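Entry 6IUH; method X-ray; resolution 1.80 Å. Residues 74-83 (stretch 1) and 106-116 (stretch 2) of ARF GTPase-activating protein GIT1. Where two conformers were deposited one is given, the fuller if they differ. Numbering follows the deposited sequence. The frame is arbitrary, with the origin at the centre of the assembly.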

# COMPACT_ATOMS: atom_id res chain seq x y z
N ARG A 74 -3.38 -4.94 -10.54
CA ARG A 74 -4.40 -5.79 -9.94
C ARG A 74 -4.13 -5.96 -8.44
O ARG A 74 -5.05 -5.86 -7.63
N LEU A 75 -2.88 -6.19 -8.09
CA LEU A 75 -2.50 -6.35 -6.69
C LEU A 75 -2.68 -5.05 -5.92
O LEU A 75 -3.22 -5.04 -4.81
N LEU A 76 -2.22 -3.96 -6.51
CA LEU A 76 -2.35 -2.62 -5.93
C LEU A 76 -3.81 -2.28 -5.63
O LEU A 76 -4.15 -1.89 -4.51
N ASN A 77 -4.67 -2.41 -6.63
CA ASN A 77 -6.08 -2.06 -6.49
C ASN A 77 -6.83 -2.97 -5.52
O ASN A 77 -7.62 -2.50 -4.70
N ALA A 78 -6.58 -4.27 -5.62
CA ALA A 78 -7.27 -5.24 -4.76
C ALA A 78 -6.88 -5.07 -3.30
O ALA A 78 -7.71 -5.26 -2.41
N SER A 79 -5.62 -4.74 -3.05
CA SER A 79 -5.13 -4.60 -1.68
C SER A 79 -5.63 -3.32 -1.03
O SER A 79 -5.87 -3.27 0.18
N ALA A 80 -5.80 -2.28 -1.84
CA ALA A 80 -6.32 -1.01 -1.35
C ALA A 80 -7.79 -1.17 -0.96
O ALA A 80 -8.23 -0.63 0.06
N TYR A 81 -8.52 -1.91 -1.78
CA TYR A 81 -9.93 -2.19 -1.53
C TYR A 81 -10.09 -3.07 -0.29
O TYR A 81 -10.95 -2.82 0.56
N ARG A 82 -9.25 -4.10 -0.20
CA ARG A 82 -9.23 -4.98 0.96
C ARG A 82 -8.94 -4.21 2.25
O ARG A 82 -9.55 -4.46 3.29
N LEU A 83 -8.00 -3.27 2.17
CA LEU A 83 -7.67 -2.41 3.31
C LEU A 83 -8.87 -1.58 3.74
O LEU A 83 -9.19 -1.50 4.93
N GLN A 106 -3.38 -6.87 12.32
CA GLN A 106 -2.71 -7.84 11.46
C GLN A 106 -3.20 -7.74 10.02
O GLN A 106 -2.40 -7.65 9.10
N GLN A 107 -4.52 -7.74 9.85
CA GLN A 107 -5.10 -7.69 8.51
C GLN A 107 -4.77 -6.38 7.81
O GLN A 107 -4.46 -6.36 6.61
N VAL A 108 -4.81 -5.28 8.55
CA VAL A 108 -4.51 -3.96 8.00
C VAL A 108 -3.07 -3.88 7.49
O VAL A 108 -2.83 -3.40 6.37
N ILE A 109 -2.12 -4.35 8.28
CA ILE A 109 -0.71 -4.31 7.87
C ILE A 109 -0.44 -5.25 6.68
O ILE A 109 0.38 -4.93 5.82
N GLN A 110 -1.14 -6.38 6.62
CA GLN A 110 -1.03 -7.27 5.46
C GLN A 110 -1.42 -6.55 4.17
O GLN A 110 -0.73 -6.65 3.15
N CYS A 111 -2.53 -5.82 4.22
CA CYS A 111 -2.99 -5.03 3.08
C CYS A 111 -1.97 -4.00 2.64
O CYS A 111 -1.68 -3.87 1.45
N ALA A 112 -1.43 -3.26 3.60
CA ALA A 112 -0.44 -2.22 3.32
C ALA A 112 0.83 -2.82 2.72
O ALA A 112 1.45 -2.23 1.83
N TYR A 113 1.21 -3.99 3.22
CA TYR A 113 2.38 -4.71 2.71
C TYR A 113 2.25 -4.97 1.21
O TYR A 113 3.18 -4.73 0.44
N ASP A 114 1.09 -5.48 0.81
CA ASP A 114 0.85 -5.81 -0.59
C ASP A 114 0.68 -4.56 -1.46
O ASP A 114 1.02 -4.58 -2.64
N ILE A 115 0.17 -3.48 -0.87
CA ILE A 115 0.07 -2.21 -1.59
C ILE A 115 1.48 -1.70 -1.90
O ILE A 115 1.78 -1.33 -3.04
N ALA A 116 2.33 -1.70 -0.89
CA ALA A 116 3.73 -1.30 -1.06
C ALA A 116 4.45 -2.23 -2.04
O ALA A 116 5.24 -1.77 -2.86

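The two helices run nearly antiparallel, at 158°, and their axes approach to 8.3 Å, close enough for side chains to interlock and bury 622 Å². The apolar part of the contact centres on Ile115 (chi1 m, chi2 t), which fits as a knob among Leu76, Ser79, Ala80 and Leu83. Its CG2 lies 3.8 Å from Leu76 CD1, its CG1 3.6 Å from Ser79 CB and its CD1 4.0 Å from Leu83 CD2. Leu76 and Leu83, both t,p, leave their backbone sideways but bring their ends nearer the partner helix; Leu83 CD1 reaches Val108 CG1 at 3.7 Å. Cys111 (m) points toward stretch 1, with its CB 3.6 Å from Leu83 CB.

The polar part is organised by Arg82, whose extended side chain (chi1 to chi3 all t) sits among Gln107, Gln110, Cys111 and Asp114. Its NH2 donates to both Gln107 OE1 and Gln110 OE1, each at 2.9 Å, while Cys111 SG lies over one guanidinium face.

Water completes the network. Arg82 NH1 and Asp114 OD2, 4.3 Å apart and too distant for a salt bridge, are linked by waters 1 and 2. Water 1 also donates to Ser79 OG (m), which itself donates to Leu75 O at 2.7 Å. Water 3 joins Arg82 NE to Gln107 OE1.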

# COMPACT_ATOMS: atom_id res chain seq x y z
CB ARG A 74 -4.44 -7.16 -10.62
CG ARG A 74 -5.60 -8.03 -10.17
CD ARG A 74 -5.71 -9.30 -11.01
NE ARG A 74 -5.82 -9.00 -12.43
CZ ARG A 74 -4.87 -9.26 -13.33
NH1 ARG A 74 -3.73 -9.82 -12.94
NH2 ARG A 74 -5.06 -8.96 -14.60
CB LEU A 75 -1.05 -6.83 -6.58
CG LEU A 75 -0.53 -7.07 -5.17
CD1 LEU A 75 -1.37 -8.11 -4.46
CD2 LEU A 75 0.93 -7.50 -5.23
CB LEU A 76 -1.77 -1.58 -6.88
CG LEU A 76 -1.70 -0.15 -6.35
CD1 LEU A 76 -0.58 -0.01 -5.34
CD2 LEU A 76 -1.54 0.85 -7.49
CB ASN A 77 -6.77 -2.08 -7.86
CG ASN A 77 -6.30 -0.95 -8.76
OD1 ASN A 77 -6.04 0.16 -8.30
ND2 ASN A 77 -6.21 -1.23 -10.06
CB ALA A 78 -6.98 -6.66 -5.23
CB SER A 79 -3.60 -4.64 -1.66
OG SER A 79 -3.13 -5.84 -2.25
CB ALA A 80 -6.17 0.08 -2.39
CB TYR A 81 -10.56 -2.87 -2.74
CG TYR A 81 -12.03 -3.17 -2.61
CD1 TYR A 81 -12.98 -2.22 -2.96
CD2 TYR A 81 -12.48 -4.40 -2.16
CE1 TYR A 81 -14.34 -2.49 -2.85
CE2 TYR A 81 -13.82 -4.68 -2.04
CZ TYR A 81 -14.75 -3.72 -2.39
OH TYR A 81 -16.09 -4.00 -2.28
CB ARG A 82 -8.19 -6.09 0.75
CG ARG A 82 -8.14 -7.13 1.85
CD ARG A 82 -6.91 -8.02 1.71
NE ARG A 82 -6.61 -8.74 2.94
CZ ARG A 82 -5.43 -9.30 3.21
NH1 ARG A 82 -4.44 -9.20 2.33
NH2 ARG A 82 -5.25 -9.94 4.36
CB LEU A 83 -6.50 -1.48 2.97
CG LEU A 83 -6.10 -0.47 4.04
CD1 LEU A 83 -5.59 -1.19 5.28
CD2 LEU A 83 -5.06 0.50 3.51
CB GLN A 106 -2.92 -9.27 11.98
CG GLN A 106 -2.18 -9.57 13.28
CD GLN A 106 -2.70 -10.81 13.98
OE1 GLN A 106 -3.50 -11.56 13.41
NE2 GLN A 106 -2.26 -11.04 15.21
CB GLN A 107 -6.61 -7.89 8.58
CG GLN A 107 -7.02 -9.29 9.00
CD GLN A 107 -6.51 -10.35 8.04
OE1 GLN A 107 -6.66 -10.23 6.83
NE2 GLN A 107 -5.90 -11.40 8.59
CB VAL A 108 -4.77 -2.86 9.05
CG1 VAL A 108 -4.12 -1.55 8.64
CG2 VAL A 108 -6.27 -2.68 9.27
CB ILE A 109 0.23 -4.67 9.05
CG1 ILE A 109 0.06 -3.65 10.18
CG2 ILE A 109 1.68 -4.70 8.59
CD1 ILE A 109 0.85 -3.97 11.42
CB GLN A 110 -1.92 -8.51 5.63
CG GLN A 110 -1.50 -9.46 6.75
CD GLN A 110 -2.33 -10.73 6.75
OE1 GLN A 110 -2.96 -11.07 5.75
NE2 GLN A 110 -2.34 -11.44 7.87
CB CYS A 111 -4.31 -4.34 3.42
SG CYS A 111 -5.67 -5.48 3.69
CB ALA A 112 -0.11 -1.44 4.58
CB TYR A 113 2.56 -6.03 3.45
CG TYR A 113 3.71 -6.88 2.93
CD1 TYR A 113 4.99 -6.73 3.44
CD2 TYR A 113 3.51 -7.83 1.93
CE1 TYR A 113 6.04 -7.50 2.97
CE2 TYR A 113 4.55 -8.60 1.46
CZ TYR A 113 5.81 -8.43 1.98
OH TYR A 113 6.85 -9.20 1.51
CB ASP A 114 -0.38 -6.71 -0.73
CG ASP A 114 -0.05 -8.17 -0.45
OD1 ASP A 114 1.14 -8.53 -0.49
OD2 ASP A 114 -0.99 -8.96 -0.19
CB ILE A 115 -0.69 -1.14 -0.79
CG1 ILE A 115 -2.15 -1.55 -0.62
CG2 ILE A 115 -0.63 0.20 -1.51
CD1 ILE A 115 -2.94 -0.62 0.27
CB ALA A 116 4.44 -1.30 0.28
O HOH W 1 -3.56 -8.14 -0.55
O HOH W 2 -1.62 -10.04 2.34
O HOH W 3 -8.56 -9.17 5.11